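PPC domain-containing protein (Pyrococcus horikoshii, PDB 2DT4) is of unknown function but belongs to the plant- and prokaryote-conserved (PPC) domain family, and assembles as a trimer. Local coordinates at residues E124-K129 and A136-L141; F29-G34 and D83-V88. One frame throughout, in Å; residues are numbered along the deposited sequence.

Contact 1 (E124-K129 and A136-L141); sequences EKIERK and ALWEEL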
# COMPACT_ATOMS: atom_id res chain seq x y z
N GLU A 124 -8.59 2.59 -21.99
CA GLU A 124 -9.19 1.42 -22.57
C GLU A 124 -10.01 0.67 -21.55
O GLU A 124 -9.87 0.86 -20.34
CB GLU A 124 -8.08 0.52 -23.10
CG GLU A 124 -7.30 -0.20 -22.00
CD GLU A 124 -6.03 -0.87 -22.49
OE1 GLU A 124 -5.67 -1.92 -21.91
OE2 GLU A 124 -5.37 -0.30 -23.40
N LYS A 125 -10.86 -0.22 -22.05
CA LYS A 125 -11.69 -1.02 -21.21
C LYS A 125 -10.83 -1.92 -20.35
O LYS A 125 -9.78 -2.44 -20.80
CB LYS A 125 -12.65 -1.84 -22.05
CG LYS A 125 -13.76 -0.96 -22.61
CD LYS A 125 -14.80 -1.76 -23.35
CE LYS A 125 -15.70 -0.85 -24.15
NZ LYS A 125 -16.23 -1.63 -25.32
N ILE A 126 -11.32 -2.13 -19.13
CA ILE A 126 -10.68 -2.99 -18.15
C ILE A 126 -11.82 -3.51 -17.29
O ILE A 126 -12.28 -2.86 -16.37
CB ILE A 126 -9.52 -2.31 -17.36
CG1 ILE A 126 -8.83 -3.28 -16.42
CG2 ILE A 126 -9.98 -1.08 -16.62
CD1 ILE A 126 -7.57 -2.70 -15.79
N GLU A 127 -12.39 -4.62 -17.72
CA GLU A 127 -13.63 -5.13 -17.11
C GLU A 127 -13.49 -6.52 -16.49
O GLU A 127 -12.81 -7.40 -17.08
CB GLU A 127 -14.63 -5.17 -18.27
CG GLU A 127 -16.04 -5.60 -17.90
CD GLU A 127 -17.04 -5.39 -19.03
OE1 GLU A 127 -16.68 -4.84 -20.13
OE2 GLU A 127 -18.20 -5.81 -18.81
N ARG A 128 -14.11 -6.71 -15.32
CA ARG A 128 -14.11 -8.01 -14.67
C ARG A 128 -15.17 -8.90 -15.29
O ARG A 128 -16.35 -8.54 -15.32
CB ARG A 128 -14.38 -7.91 -13.19
CG ARG A 128 -13.31 -7.25 -12.38
CD ARG A 128 -13.52 -7.33 -10.88
NE ARG A 128 -12.42 -6.67 -10.19
CZ ARG A 128 -11.20 -7.19 -10.03
NH1 ARG A 128 -10.26 -6.45 -9.45
NH2 ARG A 128 -10.89 -8.41 -10.43
N LYS A 129 -14.74 -10.02 -15.82
CA LYS A 129 -15.66 -11.00 -16.41
C LYS A 129 -15.41 -12.35 -15.81
O LYS A 129 -14.30 -12.65 -15.36
CB LYS A 129 -15.53 -11.03 -17.92
CG LYS A 129 -15.85 -9.71 -18.60
CD LYS A 129 -15.73 -9.76 -20.11
CE LYS A 129 -15.88 -8.39 -20.74
NZ LYS A 129 -15.33 -8.29 -22.14
N ALA A 136 -13.99 -13.17 -11.00
CA ALA A 136 -14.27 -12.21 -12.08
C ALA A 136 -13.01 -11.40 -12.27
O ALA A 136 -12.59 -10.68 -11.35
CB ALA A 136 -15.43 -11.32 -11.73
N LEU A 137 -12.38 -11.57 -13.42
CA LEU A 137 -11.08 -10.93 -13.69
C LEU A 137 -11.03 -10.16 -14.98
O LEU A 137 -11.81 -10.39 -15.90
CB LEU A 137 -10.02 -12.04 -13.79
CG LEU A 137 -9.87 -12.97 -12.58
CD1 LEU A 137 -8.94 -14.11 -12.82
CD2 LEU A 137 -9.47 -12.19 -11.33
N TRP A 138 -10.07 -9.23 -15.07
CA TRP A 138 -9.78 -8.51 -16.30
C TRP A 138 -9.07 -9.43 -17.30
O TRP A 138 -8.46 -10.42 -16.90
CB TRP A 138 -8.79 -7.37 -16.01
CG TRP A 138 -9.17 -6.47 -14.87
CD1 TRP A 138 -10.40 -6.12 -14.46
CD2 TRP A 138 -8.25 -5.85 -13.97
NE1 TRP A 138 -10.33 -5.31 -13.36
CE2 TRP A 138 -9.01 -5.12 -13.04
CE3 TRP A 138 -6.86 -5.82 -13.87
CZ2 TRP A 138 -8.42 -4.38 -12.01
CZ3 TRP A 138 -6.28 -5.12 -12.83
CH2 TRP A 138 -7.06 -4.39 -11.93
N GLU A 139 -9.04 -8.99 -18.55
CA GLU A 139 -8.25 -9.71 -19.56
C GLU A 139 -6.81 -9.43 -19.18
O GLU A 139 -6.46 -8.29 -18.87
CB GLU A 139 -8.58 -9.20 -20.97
CG GLU A 139 -7.88 -10.00 -22.05
CD GLU A 139 -8.13 -9.46 -23.45
OE1 GLU A 139 -7.35 -9.85 -24.35
OE2 GLU A 139 -9.05 -8.63 -23.62
N GLU A 140 -6.00 -10.47 -19.14
CA GLU A 140 -4.61 -10.34 -18.73
C GLU A 140 -3.78 -9.57 -19.74
O GLU A 140 -4.13 -9.48 -20.94
CB GLU A 140 -4.00 -11.72 -18.54
CG GLU A 140 -3.74 -12.48 -19.84
CD GLU A 140 -3.41 -13.94 -19.60
OE1 GLU A 140 -2.86 -14.58 -20.51
OE2 GLU A 140 -3.69 -14.45 -18.50
N LEU A 141 -2.65 -9.06 -19.24
CA LEU A 141 -1.68 -8.36 -20.08
C LEU A 141 -0.56 -9.36 -20.36
O LEU A 141 0.28 -9.65 -19.52
CB LEU A 141 -1.16 -7.07 -19.43
CG LEU A 141 -0.07 -6.32 -20.21
CD1 LEU A 141 -0.61 -5.87 -21.55
CD2 LEU A 141 0.41 -5.12 -19.44
O HOH W 1 -10.51 -6.40 -19.30

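Contact 2 (F29-G34 and D83-V88); sequences FCKKEG and DGEPFV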
# COMPACT_ATOMS: atom_id res chain seq x y z
N PHE A 29 -19.65 6.08 -3.86
CA PHE A 29 -18.82 7.24 -4.21
C PHE A 29 -18.55 7.21 -5.75
O PHE A 29 -18.75 8.23 -6.44
CB PHE A 29 -17.55 7.27 -3.38
CG PHE A 29 -16.54 8.26 -3.85
CD1 PHE A 29 -15.59 7.87 -4.78
CD2 PHE A 29 -16.50 9.56 -3.37
CE1 PHE A 29 -14.63 8.75 -5.21
CE2 PHE A 29 -15.53 10.44 -3.84
CZ PHE A 29 -14.64 10.00 -4.79
N CYS A 30 -18.06 6.09 -6.26
CA CYS A 30 -17.72 6.00 -7.67
C CYS A 30 -18.99 6.16 -8.51
O CYS A 30 -18.93 6.79 -9.54
CB CYS A 30 -16.99 4.70 -8.00
SG CYS A 30 -15.34 4.62 -7.26
N LYS A 31 -20.13 5.62 -8.08
CA LYS A 31 -21.36 5.82 -8.85
C LYS A 31 -21.72 7.28 -8.97
O LYS A 31 -22.06 7.76 -10.07
CB LYS A 31 -22.51 5.02 -8.26
CG LYS A 31 -22.35 3.56 -8.46
CD LYS A 31 -23.57 2.81 -7.93
CE LYS A 31 -23.40 1.36 -8.17
NZ LYS A 31 -24.59 0.57 -7.69
N LYS A 32 -21.63 7.99 -7.86
CA LYS A 32 -21.93 9.39 -7.82
C LYS A 32 -21.00 10.19 -8.72
O LYS A 32 -21.44 11.06 -9.47
CB LYS A 32 -21.85 9.93 -6.39
CG LYS A 32 -22.24 11.40 -6.30
CD LYS A 32 -23.54 11.71 -7.00
CE LYS A 32 -23.95 13.15 -6.77
NZ LYS A 32 -22.86 14.13 -7.09
N GLU A 33 -19.71 9.88 -8.66
CA GLU A 33 -18.71 10.63 -9.42
C GLU A 33 -18.60 10.20 -10.87
O GLU A 33 -17.87 10.82 -11.65
CB GLU A 33 -17.34 10.47 -8.76
CG GLU A 33 -17.23 11.08 -7.38
CD GLU A 33 -17.31 12.59 -7.43
OE1 GLU A 33 -18.25 13.13 -6.81
OE2 GLU A 33 -16.51 13.24 -8.12
N GLY A 34 -19.26 9.12 -11.25
CA GLY A 34 -19.07 8.57 -12.58
C GLY A 34 -17.68 8.00 -12.80
O GLY A 34 -17.09 8.14 -13.88
N ASP A 83 -20.27 -6.23 -14.70
CA ASP A 83 -21.69 -6.28 -15.02
C ASP A 83 -22.33 -4.87 -15.09
O ASP A 83 -23.42 -4.65 -14.57
CB ASP A 83 -22.40 -7.16 -14.00
CG ASP A 83 -21.78 -8.57 -13.87
OD1 ASP A 83 -21.33 -9.14 -14.89
OD2 ASP A 83 -21.70 -9.18 -12.78
N GLY A 84 -21.61 -3.91 -15.66
CA GLY A 84 -22.18 -2.59 -15.94
C GLY A 84 -22.04 -1.54 -14.85
O GLY A 84 -22.51 -0.41 -15.02
N GLU A 85 -21.44 -1.92 -13.72
CA GLU A 85 -21.37 -1.04 -12.57
C GLU A 85 -19.95 -1.03 -12.01
O GLU A 85 -19.23 -2.04 -12.09
CB GLU A 85 -22.31 -1.54 -11.47
CG GLU A 85 -23.78 -1.52 -11.87
CD GLU A 85 -24.35 -0.12 -11.98
OE1 GLU A 85 -25.46 0.01 -12.55
OE2 GLU A 85 -23.72 0.85 -11.51
N PRO A 86 -19.55 0.08 -11.39
CA PRO A 86 -18.24 0.06 -10.72
C PRO A 86 -18.25 -0.97 -9.61
O PRO A 86 -19.22 -1.07 -8.84
CB PRO A 86 -18.09 1.49 -10.17
CG PRO A 86 -19.43 2.03 -10.10
CD PRO A 86 -20.20 1.38 -11.24
N PHE A 87 -17.15 -1.72 -9.51
CA PHE A 87 -17.00 -2.83 -8.60
C PHE A 87 -15.65 -2.70 -7.86
O PHE A 87 -14.60 -2.47 -8.47
CB PHE A 87 -17.05 -4.16 -9.35
CG PHE A 87 -16.90 -5.35 -8.48
CD1 PHE A 87 -18.00 -5.91 -7.90
CD2 PHE A 87 -15.66 -5.93 -8.25
CE1 PHE A 87 -17.89 -7.03 -7.09
CE2 PHE A 87 -15.53 -7.03 -7.42
CZ PHE A 87 -16.68 -7.59 -6.86
N VAL A 88 -15.71 -2.81 -6.54
CA VAL A 88 -14.57 -2.57 -5.67
C VAL A 88 -13.96 -3.90 -5.22
O VAL A 88 -14.66 -4.77 -4.70
CB VAL A 88 -14.97 -1.72 -4.45
CG1 VAL A 88 -13.71 -1.24 -3.71
CG2 VAL A 88 -15.83 -0.54 -4.88

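Contact 1 (E124-K129 and A136-L141)
R128 packs along the W138 indole while its backbone neighbour K129 pairs with L137. Its CB lies 3.9 Å from the A136 methyl, so A136 meets the arginine's root with its small side chain and its tip with its carbonyl. CG, set anti to the carbonyl carbon (chi1 -68°), passes 3.7 Å from W138 NE1, and CD rests near the A136 carbonyl. The chain runs extended from CG to NE, and the guanidinium sets its face over the NE1 rim of the indole, the planes 34° apart. NH2 gives a bond of 3.0 Å to A136 O, in the guanidinium plane; NH1 is held by N78 and by a salt bridge to E115 of the second subunit. Arginine suits this place because its apolar stem packs while its several N-H groups serve three partners. A leucine here would probably leave A136 O, N78 and that glutamate without this partner and the NE1 rim less well packed. On the opposite indole face, I126 CG1 makes a CH-pi contact with the five-membered ring, while NE1 bonds to S80. K129 and L137 exchange two backbone bonds, an isolated antiparallel beta bridge folding the C-terminal tail back just after short strand 127-128, which runs parallel to strand 69-82.

Contact 2 (F29-G34 and D83-V88)
P86 presents its ring to the last turns of helix 22-33, where C30 and K31 receive it. Its CG sits 3.7 Å from K31 CG, and its CB lies 4.0 Å from C30 CB, so the ring meets one small side chain and the aliphatic root of a long one. A compact proline suits this place: it offers a rigid apolar surface to the helix. Beyond CG the lysine is fully extended, crossing the proline at about a right angle and carrying CE to 3.4 Å from E85 OE2. The charged ends stay farther apart, K31 NZ and E85 OE2 forming a long salt bridge of 3.9 Å. E85 bends at chi2 (-70°), which brings its carboxylate back toward the lysine; both residues suit the solvent-facing margin, where their charges can remain hydrated. Behind this first shell, V79 touches both C30 and P86, and L118 backs the cysteine. The helix ends in a Schellman motif at G34, whose positive phi (67°) suits a glycine; one of its bonds, G34 N to K31 O, is weak. Helix 29-33 runs roughly antiparallel to strand 85-88, their axes 8.6 Å apart at 149°, packing on the sheet whose strands 69-82 and 114-123 supply V79 and L118.

How the contacts relate
The centres of contacts 1 and 2 are about 15 Å apart, yet the two meet directly: R128 CD of contact 1 packs 3.7 Å from F87 CD2 of contact 2. F87 follows P86 on strand 85-95, so consecutive residues serve different neighbours, the proline the helix and the phenylalanine the arginine. Both contacts reach the same mixed sheet, in which strand 69-82 pairs with both 85-95 and 127-128. Along the chain they come in series, contact 2 closing before contact 1 opens. The trimer brings the segments together again: F29, in segment 29-34, packs on L141 of the third subunit. With the function unknown, no active site can be placed; a glycerol, probably from crystallisation, lies about 5 Å from the L137 side chain.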